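Local coordinates for protein ketol-acid reductoisomerase (NAD(+)) (uncultured archaeon GZfos26G2, PDB 4XDY) that catalyses the magnesium-dependent methyl migration and NADH-dependent reduction of (S)-2-acetolactate to (R)-2,3-dihydroxy-isovalerate in branched-chain amino acid biosynthesis, at residues Asp79-Leu84 / Asn96-Gln101; Met22-Gly25 / Gln31-Cys34. All blocks are in the same frame, centred on the assembly; numbering follows the deposited sequence. Where two conformers were deposited one is given.

Contact 1: Asp79-Leu84 / Asn96-Gln101. With NAI (1,4-dihydronicotinamide adenine dinucleotide), chain E.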
# COMPACT_ATOMS: atom_id res chain seq x y z
N ASP A 79 14.37 -21.56 27.33
CA ASP A 79 15.78 -21.19 27.18
C ASP A 79 15.90 -19.76 26.61
O ASP A 79 16.87 -19.06 26.89
CB ASP A 79 16.43 -22.17 26.22
CG ASP A 79 16.38 -23.60 26.74
OD1 ASP A 79 16.83 -23.76 27.86
OD2 ASP A 79 15.79 -24.49 26.09
N VAL A 80 14.93 -19.42 25.75
CA VAL A 80 14.76 -18.06 25.22
C VAL A 80 13.43 -17.56 25.76
O VAL A 80 12.43 -18.22 25.61
CB VAL A 80 14.78 -18.00 23.68
CG1 VAL A 80 14.66 -16.54 23.21
CG2 VAL A 80 16.08 -18.58 23.15
N VAL A 81 13.47 -16.41 26.43
CA VAL A 81 12.26 -15.80 26.97
C VAL A 81 11.96 -14.56 26.09
O VAL A 81 12.69 -13.60 26.15
CB VAL A 81 12.44 -15.38 28.41
CG1 VAL A 81 11.20 -14.64 28.94
CG2 VAL A 81 12.67 -16.62 29.30
N HIS A 82 10.99 -14.73 25.20
CA HIS A 82 10.82 -13.79 24.10
C HIS A 82 9.57 -12.95 24.38
O HIS A 82 8.44 -13.49 24.35
CB HIS A 82 10.68 -14.58 22.83
CG HIS A 82 10.56 -13.76 21.59
ND1 HIS A 82 11.01 -12.47 21.50
CD2 HIS A 82 10.10 -14.07 20.36
CE1 HIS A 82 10.83 -12.02 20.28
NE2 HIS A 82 10.27 -12.96 19.57
N ILE A 83 9.80 -11.68 24.67
CA ILE A 83 8.78 -10.77 25.23
C ILE A 83 8.03 -10.15 24.06
O ILE A 83 8.57 -9.29 23.37
CB ILE A 83 9.39 -9.77 26.19
CG1 ILE A 83 9.92 -10.52 27.44
CG2 ILE A 83 8.33 -8.78 26.69
CD1 ILE A 83 10.70 -9.69 28.39
N LEU A 84 6.81 -10.64 23.83
CA LEU A 84 5.91 -10.11 22.78
C LEU A 84 4.59 -9.59 23.40
O LEU A 84 3.55 -9.70 22.81
CB LEU A 84 5.73 -11.10 21.66
CG LEU A 84 6.96 -11.47 20.84
CD1 LEU A 84 6.70 -12.54 19.80
CD2 LEU A 84 7.58 -10.23 20.20
N ASN A 96 7.88 -8.38 37.79
CA ASN A 96 7.09 -9.30 38.65
C ASN A 96 7.08 -10.77 38.29
O ASN A 96 7.02 -11.64 39.16
CB ASN A 96 5.65 -8.85 38.73
CG ASN A 96 5.54 -7.44 39.28
OD1 ASN A 96 6.34 -7.01 40.08
ND2 ASN A 96 4.57 -6.70 38.80
N GLN A 97 7.01 -11.07 37.03
CA GLN A 97 6.69 -12.41 36.57
C GLN A 97 7.85 -13.12 35.84
O GLN A 97 7.83 -14.35 35.74
CB GLN A 97 5.46 -12.46 35.71
CG GLN A 97 4.24 -11.88 36.40
CD GLN A 97 3.03 -11.89 35.50
OE1 GLN A 97 2.40 -10.81 35.27
NE2 GLN A 97 2.71 -13.01 34.96
N ILE A 98 8.82 -12.35 35.37
CA ILE A 98 9.85 -12.91 34.47
C ILE A 98 11.20 -12.89 35.17
O ILE A 98 11.87 -13.95 35.24
CB ILE A 98 9.95 -12.17 33.12
CG1 ILE A 98 8.70 -12.41 32.28
CG2 ILE A 98 11.21 -12.67 32.41
CD1 ILE A 98 8.58 -11.66 30.97
N LYS A 99 11.60 -11.74 35.68
CA LYS A 99 12.90 -11.52 36.25
C LYS A 99 13.24 -12.60 37.31
O LYS A 99 14.33 -13.15 37.26
CB LYS A 99 13.04 -10.14 36.85
CG LYS A 99 14.45 -9.87 37.40
CD LYS A 99 14.52 -8.55 38.14
CE LYS A 99 15.57 -8.61 39.19
NZ LYS A 99 15.95 -7.24 39.56
N PRO A 100 12.30 -12.95 38.21
CA PRO A 100 12.72 -14.01 39.21
C PRO A 100 12.96 -15.37 38.68
O PRO A 100 13.57 -16.19 39.38
CB PRO A 100 11.53 -14.04 40.18
CG PRO A 100 10.93 -12.63 40.09
CD PRO A 100 10.98 -12.40 38.55
N GLN A 101 12.51 -15.66 37.47
CA GLN A 101 12.74 -16.94 36.83
C GLN A 101 13.97 -16.93 35.91
O GLN A 101 14.27 -17.94 35.26
CB GLN A 101 11.50 -17.38 36.04
CG GLN A 101 10.18 -17.15 36.79
CD GLN A 101 10.26 -17.69 38.20
OE1 GLN A 101 10.34 -16.94 39.21
NE2 GLN A 101 10.34 -19.01 38.27
PA NAI E . -0.19 -7.09 21.65
O1A NAI E . -0.70 -5.67 21.96
O2A NAI E . -0.78 -7.85 20.55
O5B NAI E . -0.15 -7.83 23.08
C5B NAI E . 0.17 -9.25 23.15
C4B NAI E . -0.76 -9.92 24.20
O4B NAI E . -0.37 -9.37 25.45
C3B NAI E . -2.29 -9.66 24.10
O3B NAI E . -2.81 -10.48 23.05
C2B NAI E . -2.76 -9.98 25.50
O2B NAI E . -3.06 -11.37 25.57
C1B NAI E . -1.49 -9.65 26.33
N9A NAI E . -1.70 -8.47 27.16
C8A NAI E . -2.27 -7.28 26.68
N7A NAI E . -2.33 -6.40 27.67
C5A NAI E . -1.85 -7.03 28.78
C6A NAI E . -1.68 -6.66 30.18
N6A NAI E . -2.04 -5.45 30.64
N1A NAI E . -1.11 -7.54 31.04
C2A NAI E . -0.75 -8.77 30.63
N3A NAI E . -0.86 -9.20 29.38
C4A NAI E . -1.42 -8.38 28.42
O3 NAI E . 1.47 -6.93 21.38
PN NAI E . 2.12 -6.72 19.87
O1N NAI E . 1.46 -5.53 19.18
O2N NAI E . 2.08 -8.04 19.22
O5D NAI E . 3.52 -6.18 20.36
C5D NAI E . 4.50 -7.15 20.89
C4D NAI E . 5.96 -6.60 20.74
O4D NAI E . 6.20 -6.68 19.32
C3D NAI E . 6.18 -5.15 21.10
O3D NAI E . 7.50 -4.97 21.63
C2D NAI E . 6.04 -4.36 19.78
O2D NAI E . 6.67 -3.08 19.73
C1D NAI E . 6.65 -5.36 18.82
N1N NAI E . 6.28 -5.30 17.40
C2N NAI E . 4.98 -5.37 17.07
C3N NAI E . 4.59 -5.35 15.77
C7N NAI E . 3.20 -5.53 15.46
O7N NAI E . 2.21 -5.32 16.22
N7N NAI E . 3.01 -6.19 14.34
C4N NAI E . 5.61 -5.27 14.75
C5N NAI E . 6.97 -5.42 15.17
C6N NAI E . 7.25 -5.40 16.49
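Ile-98 alone carries the 96-101 side of this contact, its two branches split between two residues of the strand that both face it, Val-81 and Ile-83. No hydrogen bond crosses between the segments; the meeting is wholly aliphatic and small, about 110 Å² of buried surface, more than half of it from Ile-98. The short branch goes to one end: CG2 of Ile-98 lies 4.0 Å from CG1 of Val-81, the two side chains running antiparallel alongside each other. The long branch goes to the other, and here the approach is tip to tip, with CD1 of Ile-98 3.9 Å from CD1 of Ile-83 and equally near its CG1. The fork follows from the first torsion of Ile-98 (chi1 -68°), which sets CG1 anti to the carbonyl carbon and CG2 anti to the backbone N; an extended second torsion (174°) then carries CD1 out to Ile-83. Val-81 and Ile-83 are two apart in an extended strand and thus share a side of the sheet, while His-82 between them faces the other way, one face of its imidazole covered by CG of Leu-84. Beyond Ile-98 the chain tightens into a 3-10 turn, closed by a 2.9 Å bond from N of Gln-101 to O of Ile-98. Just past the strand, Leu-84 reaches the cofactor, its O 3.3 Å from C5D of the dinucleotide. The contact lays the end of helix 90-98 on strand 80-83, within the beta-alpha-beta unit that continues to strand 107-110. Ile-71 of helix 71-77 also touches Ile-98, and Leu-108 and Phe-110 of strand 107-110 pack on Ile-83.

Contact 2: Met22-Gly25 / Gln31-Cys34. With NAI (1,4-dihydronicotinamide adenine dinucleotide), chain E.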
# COMPACT_ATOMS: atom_id res chain seq x y z
N MET A 22 6.12 -14.87 25.26
CA MET A 22 5.26 -14.16 26.18
C MET A 22 4.33 -13.20 25.42
O MET A 22 4.78 -12.23 24.84
CB MET A 22 6.06 -13.39 27.19
CG MET A 22 7.25 -14.16 27.83
SD MET A 22 6.61 -15.66 28.60
CE MET A 22 7.96 -15.95 29.74
N GLY A 23 3.03 -13.42 25.53
CA GLY A 23 2.03 -12.68 24.75
C GLY A 23 1.68 -13.27 23.45
O GLY A 23 2.51 -13.30 22.55
N TYR A 24 0.44 -13.71 23.25
CA TYR A 24 0.02 -14.26 22.02
C TYR A 24 -0.88 -13.31 21.27
O TYR A 24 -2.00 -13.68 20.96
CB TYR A 24 -0.74 -15.61 22.28
CG TYR A 24 -0.96 -16.56 21.16
CD1 TYR A 24 0.05 -17.38 20.70
CD2 TYR A 24 -2.21 -16.73 20.59
CE1 TYR A 24 -0.13 -18.28 19.68
CE2 TYR A 24 -2.43 -17.65 19.56
CZ TYR A 24 -1.38 -18.47 19.13
OH TYR A 24 -1.51 -19.37 18.10
N GLY A 25 -0.37 -12.13 20.88
CA GLY A 25 -1.10 -11.12 20.13
C GLY A 25 -0.55 -11.05 18.71
O GLY A 25 -0.23 -12.08 18.12
N GLN A 31 4.68 -15.21 15.37
CA GLN A 31 6.04 -15.72 15.60
C GLN A 31 5.98 -17.17 16.17
O GLN A 31 6.72 -18.06 15.72
CB GLN A 31 6.89 -14.84 16.45
CG GLN A 31 7.16 -13.52 15.74
CD GLN A 31 8.23 -12.64 16.38
OE1 GLN A 31 8.13 -11.40 16.43
NE2 GLN A 31 9.19 -13.25 16.93
N ALA A 32 5.14 -17.36 17.14
CA ALA A 32 4.94 -18.70 17.69
C ALA A 32 4.58 -19.76 16.65
O ALA A 32 5.13 -20.88 16.66
CB ALA A 32 3.94 -18.66 18.85
N ASN A 33 3.68 -19.44 15.74
CA ASN A 33 3.27 -20.37 14.74
C ASN A 33 4.29 -20.58 13.67
O ASN A 33 4.42 -21.69 13.16
CB ASN A 33 1.94 -19.98 14.15
CG ASN A 33 0.78 -20.34 15.08
OD1 ASN A 33 0.42 -21.52 15.16
ND2 ASN A 33 0.27 -19.37 15.86
N CYS A 34 5.07 -19.55 13.31
CA CYS A 34 6.13 -19.77 12.33
C CYS A 34 7.24 -20.66 12.94
O CYS A 34 7.78 -21.53 12.25
CB CYS A 34 6.70 -18.42 11.81
SG CYS A 34 5.46 -17.47 10.88
PA NAI E . -0.19 -7.09 21.65
O1A NAI E . -0.70 -5.67 21.96
O2A NAI E . -0.78 -7.85 20.55
O5B NAI E . -0.15 -7.83 23.08
C5B NAI E . 0.17 -9.25 23.15
C4B NAI E . -0.76 -9.92 24.20
O4B NAI E . -0.37 -9.37 25.45
C3B NAI E . -2.29 -9.66 24.10
O3B NAI E . -2.81 -10.48 23.05
C2B NAI E . -2.76 -9.98 25.50
O2B NAI E . -3.06 -11.37 25.57
C1B NAI E . -1.49 -9.65 26.33
N9A NAI E . -1.70 -8.47 27.16
C8A NAI E . -2.27 -7.28 26.68
N7A NAI E . -2.33 -6.40 27.67
C5A NAI E . -1.85 -7.03 28.78
C6A NAI E . -1.68 -6.66 30.18
N6A NAI E . -2.04 -5.45 30.64
N1A NAI E . -1.11 -7.54 31.04
C2A NAI E . -0.75 -8.77 30.63
N3A NAI E . -0.86 -9.20 29.38
C4A NAI E . -1.42 -8.38 28.42
O3 NAI E . 1.47 -6.93 21.38
PN NAI E . 2.12 -6.72 19.87
O1N NAI E . 1.46 -5.53 19.18
O2N NAI E . 2.08 -8.04 19.22
O5D NAI E . 3.52 -6.18 20.36
C5D NAI E . 4.50 -7.15 20.89
C4D NAI E . 5.96 -6.60 20.74
O4D NAI E . 6.20 -6.68 19.32
C3D NAI E . 6.18 -5.15 21.10
O3D NAI E . 7.50 -4.97 21.63
C2D NAI E . 6.04 -4.36 19.78
O2D NAI E . 6.67 -3.08 19.73
C1D NAI E . 6.65 -5.36 18.82
N1N NAI E . 6.28 -5.30 17.40
C2N NAI E . 4.98 -5.37 17.07
C3N NAI E . 4.59 -5.35 15.77
C7N NAI E . 3.20 -5.53 15.46
O7N NAI E . 2.21 -5.32 16.22
N7N NAI E . 3.01 -6.19 14.34
C4N NAI E . 5.61 -5.27 14.75
C5N NAI E . 6.97 -5.42 15.17
C6N NAI E . 7.25 -5.40 16.49
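Tyr-24, Asn-33 and Ala-32 make the whole contact, and Tyr-24 gives up half of the roughly 98 Å² buried. Its first torsion (chi1 -163°) puts CG anti to the backbone N and sends the ring out to helix 26-37. There the phenol oxygen accepts a hydrogen bond from Asn-33, ND2 to OH 2.9 Å, bent moderately from straight at 157°. OH lies close to the plane of the Asn-33 amide, whereas ring and amide planes are turned 62° apart and the Asn-33 side chain comes in nearly perpendicular to that of Tyr-24. Ala-32 adds the apolar touch: its CB sits at the edge of the ring, 4.2 Å from CE1. Both polar ends have further partners. OH of Tyr-24 is also hydrogen-bonded to OD2 of Asp-64, and ND2 of Asn-33 to the backbone O of Asp-29, one turn back in the helix, so the buried phenol is gripped from two residues and the amide is held in its orientation. A phenylalanine here would probably leave both Asn-33 ND2 and the Asp-64 carboxylate without their phenol partner. At its backbone end Tyr-24 turns to the cofactor: its N is bonded to OE2 of Glu-46, which also binds the dinucleotide. The glycines on either side let the cofactor come close. CA of Gly-25, the N-cap of the helix, lies 3.3 Å from O2A of a phosphate, and a side chain there would run into that oxygen; CA of Gly-23 lies 4.0 Å from C4B of the adenosine ribose. Gly-23, Gly-25 and Gly-28 fit the GxGxxG pattern, and the turn from strand 18-22 into helix 26-37 is the dinucleotide-binding turn of a Rossmann fold.

Both contacts are buried in the N-terminal Rossmann domain and both reach the same dinucleotide, but their chemistry differs. Contact 1 is purely aliphatic, joining a strand to the far end of the helix that follows it; contact 2 ties a glycine-rich turn to the helix it leads into and mixes an apolar touch with a hydrogen bond. Their centres are about 14 Å apart. The parallel strands 18-22 and 80-83 connect them: Leu-84 N lies 2.8 Å from Met-22 O and His-82 O lies 2.9 Å from Met-22 N, both probable hydrogen bonds. Beside these, CE of Met-22 packs 3.6 Å from CG1 of Val-81.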